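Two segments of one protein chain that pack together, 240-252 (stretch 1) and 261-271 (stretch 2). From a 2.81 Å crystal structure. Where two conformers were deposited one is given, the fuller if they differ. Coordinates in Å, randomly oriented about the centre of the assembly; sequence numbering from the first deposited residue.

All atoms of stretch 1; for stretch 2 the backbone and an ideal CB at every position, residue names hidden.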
# COMPACT_ATOMS: atom_id res chain seq x y z
N LEU A 240 31.50 -0.69 -29.97
CA LEU A 240 32.56 -1.65 -30.21
C LEU A 240 33.32 -1.96 -28.95
O LEU A 240 33.78 -3.07 -28.77
CB LEU A 240 33.54 -1.12 -31.25
CG LEU A 240 33.17 -1.46 -32.68
CD1 LEU A 240 34.18 -0.79 -33.57
CD2 LEU A 240 33.12 -2.97 -32.88
N ALA A 241 33.49 -0.97 -28.09
CA ALA A 241 34.27 -1.13 -26.88
C ALA A 241 33.56 -2.12 -25.98
O ALA A 241 34.18 -3.02 -25.43
CB ALA A 241 34.43 0.20 -26.18
N ILE A 242 32.25 -1.95 -25.87
CA ILE A 242 31.40 -2.84 -25.08
C ILE A 242 31.41 -4.29 -25.60
O ILE A 242 31.61 -5.23 -24.81
CB ILE A 242 29.94 -2.36 -25.04
CG1 ILE A 242 29.86 -0.98 -24.39
CG2 ILE A 242 29.08 -3.30 -24.23
CD1 ILE A 242 28.61 -0.20 -24.76
N SER A 243 31.21 -4.49 -26.90
CA SER A 243 31.18 -5.87 -27.40
C SER A 243 32.51 -6.54 -27.11
O SER A 243 32.55 -7.74 -26.84
CB SER A 243 30.85 -5.92 -28.88
OG SER A 243 31.74 -5.12 -29.61
N GLY A 244 33.58 -5.75 -27.10
CA GLY A 244 34.91 -6.25 -26.76
C GLY A 244 35.07 -6.95 -25.42
O GLY A 244 35.94 -7.80 -25.28
N ILE A 245 34.24 -6.59 -24.43
CA ILE A 245 34.27 -7.22 -23.12
C ILE A 245 32.92 -7.77 -22.72
O ILE A 245 32.70 -8.14 -21.56
CB ILE A 245 34.74 -6.24 -22.03
CG1 ILE A 245 33.96 -4.92 -22.04
CG2 ILE A 245 36.21 -5.92 -22.19
CD1 ILE A 245 32.54 -5.01 -21.52
N LEU A 246 32.02 -7.85 -23.68
CA LEU A 246 30.63 -8.23 -23.41
C LEU A 246 30.51 -9.57 -22.74
O LEU A 246 29.70 -9.77 -21.87
CB LEU A 246 29.88 -8.28 -24.73
CG LEU A 246 28.41 -8.68 -24.67
CD1 LEU A 246 27.57 -7.72 -23.83
CD2 LEU A 246 27.88 -8.76 -26.10
N HIS A 247 31.33 -10.49 -23.18
CA HIS A 247 31.29 -11.89 -22.78
C HIS A 247 32.05 -12.15 -21.51
O HIS A 247 32.02 -13.26 -20.99
CB HIS A 247 32.00 -12.70 -23.87
CG HIS A 247 33.45 -12.32 -24.06
ND1 HIS A 247 33.84 -11.20 -24.77
CD2 HIS A 247 34.59 -12.89 -23.60
CE1 HIS A 247 35.16 -11.10 -24.75
NE2 HIS A 247 35.64 -12.11 -24.04
N GLN A 248 32.78 -11.15 -21.02
CA GLN A 248 33.49 -11.27 -19.74
C GLN A 248 32.67 -10.73 -18.57
O GLN A 248 33.02 -10.95 -17.42
CB GLN A 248 34.82 -10.54 -19.77
CG GLN A 248 35.80 -11.06 -20.79
CD GLN A 248 36.68 -9.93 -21.27
OE1 GLN A 248 36.78 -9.66 -22.49
NE2 GLN A 248 37.29 -9.21 -20.31
N LEU A 249 31.60 -10.01 -18.87
CA LEU A 249 30.81 -9.44 -17.81
C LEU A 249 30.23 -10.57 -17.00
O LEU A 249 29.78 -11.55 -17.59
CB LEU A 249 29.72 -8.56 -18.40
CG LEU A 249 30.22 -7.28 -19.09
CD1 LEU A 249 29.04 -6.47 -19.60
CD2 LEU A 249 31.10 -6.46 -18.15
N ARG A 250 30.26 -10.45 -15.67
CA ARG A 250 29.67 -11.44 -14.75
C ARG A 250 28.40 -10.94 -14.06
O ARG A 250 28.43 -9.96 -13.31
CB ARG A 250 30.65 -11.84 -13.67
CG ARG A 250 31.78 -12.66 -14.21
CD ARG A 250 32.75 -13.01 -13.10
NE ARG A 250 34.01 -13.45 -13.67
CZ ARG A 250 35.06 -13.84 -12.95
NH1 ARG A 250 34.99 -13.87 -11.62
NH2 ARG A 250 36.18 -14.23 -13.56
N VAL A 251 27.31 -11.66 -14.29
CA VAL A 251 26.05 -11.37 -13.63
C VAL A 251 26.00 -12.10 -12.29
O VAL A 251 26.20 -13.30 -12.23
CB VAL A 251 24.89 -11.82 -14.51
CG1 VAL A 251 23.58 -11.58 -13.81
CG2 VAL A 251 24.92 -11.09 -15.84
N GLU A 252 25.82 -11.39 -11.20
CA GLU A 252 25.66 -12.07 -9.93
C GLU A 252 24.32 -11.76 -9.29
O GLU A 252 23.77 -10.68 -9.45
CB GLU A 252 26.85 -11.80 -9.00
CG GLU A 252 26.82 -10.52 -8.19
CD GLU A 252 27.78 -10.65 -6.99
OE1 GLU A 252 28.87 -11.29 -7.09
OE2 GLU A 252 27.47 -10.15 -5.91
N UNK A 261 19.43 -8.77 -9.82
CA UNK A 261 20.77 -9.09 -10.28
C UNK A 261 21.55 -7.84 -10.56
O UNK A 261 20.97 -6.77 -10.81
CB UNK A 261 20.72 -9.97 -11.53
N UNK A 262 22.87 -7.99 -10.51
CA UNK A 262 23.76 -6.86 -10.76
C UNK A 262 24.98 -7.24 -11.61
O UNK A 262 25.36 -8.40 -11.69
CB UNK A 262 24.23 -6.27 -9.43
N UNK A 263 25.58 -6.24 -12.27
CA UNK A 263 26.81 -6.43 -13.04
C UNK A 263 27.81 -5.35 -12.67
O UNK A 263 27.57 -4.15 -12.88
CB UNK A 263 26.53 -6.41 -14.54
N UNK A 264 28.95 -5.76 -12.14
CA UNK A 264 29.99 -4.80 -11.90
C UNK A 264 30.76 -4.63 -13.24
O UNK A 264 31.01 -5.60 -13.99
CB UNK A 264 30.90 -5.25 -10.76
N UNK A 265 31.05 -3.36 -13.55
CA UNK A 265 31.61 -2.96 -14.83
C UNK A 265 33.03 -2.48 -14.62
O UNK A 265 33.31 -1.87 -13.61
CB UNK A 265 30.76 -1.87 -15.49
N UNK A 266 33.92 -2.74 -15.58
CA UNK A 266 35.29 -2.25 -15.46
C UNK A 266 35.37 -0.70 -15.39
O UNK A 266 34.73 -0.01 -16.19
CB UNK A 266 36.11 -2.76 -16.64
N UNK A 267 36.12 -0.17 -14.42
CA UNK A 267 36.20 1.26 -14.21
C UNK A 267 37.03 1.91 -15.29
O UNK A 267 36.78 3.06 -15.65
CB UNK A 267 36.78 1.57 -12.83
N UNK A 268 38.00 1.19 -15.81
CA UNK A 268 38.82 1.73 -16.86
C UNK A 268 38.03 2.05 -18.12
O UNK A 268 38.53 2.79 -18.98
CB UNK A 268 39.95 0.75 -17.19
N UNK A 269 36.82 1.51 -18.24
CA UNK A 269 35.95 1.74 -19.40
C UNK A 269 34.72 2.60 -19.20
O UNK A 269 34.32 3.31 -20.11
CB UNK A 269 35.48 0.38 -19.93
N UNK A 270 34.12 2.54 -18.02
CA UNK A 270 32.83 3.20 -17.74
C UNK A 270 32.95 4.24 -16.64
O UNK A 270 33.55 4.02 -15.58
CB UNK A 270 31.78 2.16 -17.35
N UNK A 271 32.38 5.41 -16.94
CA UNK A 271 32.40 6.55 -16.04
C UNK A 271 31.05 6.68 -15.37
O UNK A 271 30.00 6.55 -16.00
CB UNK A 271 32.76 7.84 -16.79

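Position 261 lies in an extended strand (phi/psi -127/157), with CA-to-CB pointing sideways. Its ideal CB is 4.0 Å from Val251 CG1 and 3.8 Å from Glu252 O, so a branched aliphatic or aromatic residue would suit. The deposited residue is Phe261, at chi1 m; its CB packs 4.0 Å from Val251 CG1, and its CA makes a CA-H...O contact of 3.5 Å to Glu252 O.

Position 262 forms an antiparallel, hydrogen-bonded pair with Glu252: Glu252 N donates to the backbone O of 262 at 3.1 Å, and the N of 262 donates to Glu252 O at 3.0 Å, both at 166°. Its CB shares a sheet face with the Glu252 side chain, whose carboxylate invites a lysine or arginine, though a polar residue such as threonine or glutamine would also fit. It is Arg262. With chi1 p and chi2 and chi3 t, the chain extends until NH2 meets Glu252 OE2 at 2.9 Å (157°), a salt bridge; NE adds a weak bond to Glu252 OE2 at 3.3 Å (141°). The carboxylate oxygen lies at the guanidinium edge, near its plane, where the N-H groups point.

At 263 the CB turns to the other face, shared with Val251. The ideal CB is 5.1 Å from Val251 CA and 5.4 Å from Leu249 CB, leaving room between two apolar side chains for valine, isoleucine or leucine. Ile263 fills it with both branches: CG1 lies 3.9 Å from Val251 CG2, and CG2 lies 4.1 Å from Leu249 CB.

Position 264 points sideways with no atom of stretch 1 within 5.5 Å of its ideal CB; many residues fit, and Ser264 is found.

At 265 CB also points sideways, 5.3 Å from Leu249 CD2, so a longer aliphatic chain could close the gap. Leu265 does, bringing CD2 to 4.0 Å from Leu249 CD2.

Position 266 has phi -61°, compatible with proline, and CB directed toward stretch 1. Pro266 places CD 4.2 Å from Leu249 CD2.

Positions 267 and 268 are out of reach and constrain little: Ala267 and Asp268.

The CB of 269 points toward Ala241, Ile242 and Ile245, but nothing lies within 5.5 Å of it, which favours a long, flexible apolar chain, methionine or leucine. Met269, deposited as selenomethionine, runs t, t, m; CE reaches 3.6 Å from Ile245 CG1 and SE 4.4 Å from Ala241 CB.

At 270 a sideways CB requires a long or aromatic group to touch Ile242. Phe270 brings CZ 4.2 Å from Ile242 CG1.

Position 271 is out of reach, hence undetermined; it is Ser271.

Stretch 2 (261-271) FRISLPADMFS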
# COMPACT_ATOMS: atom_id res chain seq x y z
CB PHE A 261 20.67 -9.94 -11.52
CG PHE A 261 19.87 -11.18 -11.29
CD1 PHE A 261 18.48 -11.13 -11.19
CD2 PHE A 261 20.51 -12.39 -11.08
CE1 PHE A 261 17.76 -12.29 -10.95
CE2 PHE A 261 19.79 -13.53 -10.84
CZ PHE A 261 18.43 -13.49 -10.77
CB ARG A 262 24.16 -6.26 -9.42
CG ARG A 262 24.98 -7.15 -8.55
CD ARG A 262 25.54 -6.31 -7.43
NE ARG A 262 26.01 -7.21 -6.37
CZ ARG A 262 25.71 -7.17 -5.08
NH1 ARG A 262 24.93 -6.23 -4.57
NH2 ARG A 262 26.23 -8.07 -4.27
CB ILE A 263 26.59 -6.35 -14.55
CG1 ILE A 263 25.57 -7.36 -15.01
CG2 ILE A 263 27.89 -6.62 -15.31
CD1 ILE A 263 25.05 -7.10 -16.40
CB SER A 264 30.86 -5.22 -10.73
OG SER A 264 31.86 -6.06 -11.21
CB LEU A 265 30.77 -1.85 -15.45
CG LEU A 265 29.32 -2.20 -15.77
CD1 LEU A 265 28.48 -0.97 -16.09
CD2 LEU A 265 29.24 -3.14 -16.93
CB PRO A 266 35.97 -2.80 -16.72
CG PRO A 266 34.88 -3.09 -17.68
CD PRO A 266 33.68 -3.43 -16.86
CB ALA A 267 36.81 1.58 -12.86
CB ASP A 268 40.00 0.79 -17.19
CG ASP A 268 39.57 -0.54 -17.86
OD1 ASP A 268 38.36 -0.74 -18.13
OD2 ASP A 268 40.46 -1.38 -18.13
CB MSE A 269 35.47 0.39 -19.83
CG MSE A 269 34.69 0.51 -21.14
SE MSE A 269 34.17 -1.18 -22.02
CE MSE A 269 35.89 -1.95 -22.60
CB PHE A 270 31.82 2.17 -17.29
CG PHE A 270 31.45 1.18 -18.36
CD1 PHE A 270 30.48 1.49 -19.29
CD2 PHE A 270 32.04 -0.06 -18.40
CE1 PHE A 270 30.13 0.58 -20.26
CE2 PHE A 270 31.70 -0.97 -19.38
CZ PHE A 270 30.73 -0.65 -20.30
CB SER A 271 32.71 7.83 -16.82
OG SER A 271 32.31 8.97 -16.09
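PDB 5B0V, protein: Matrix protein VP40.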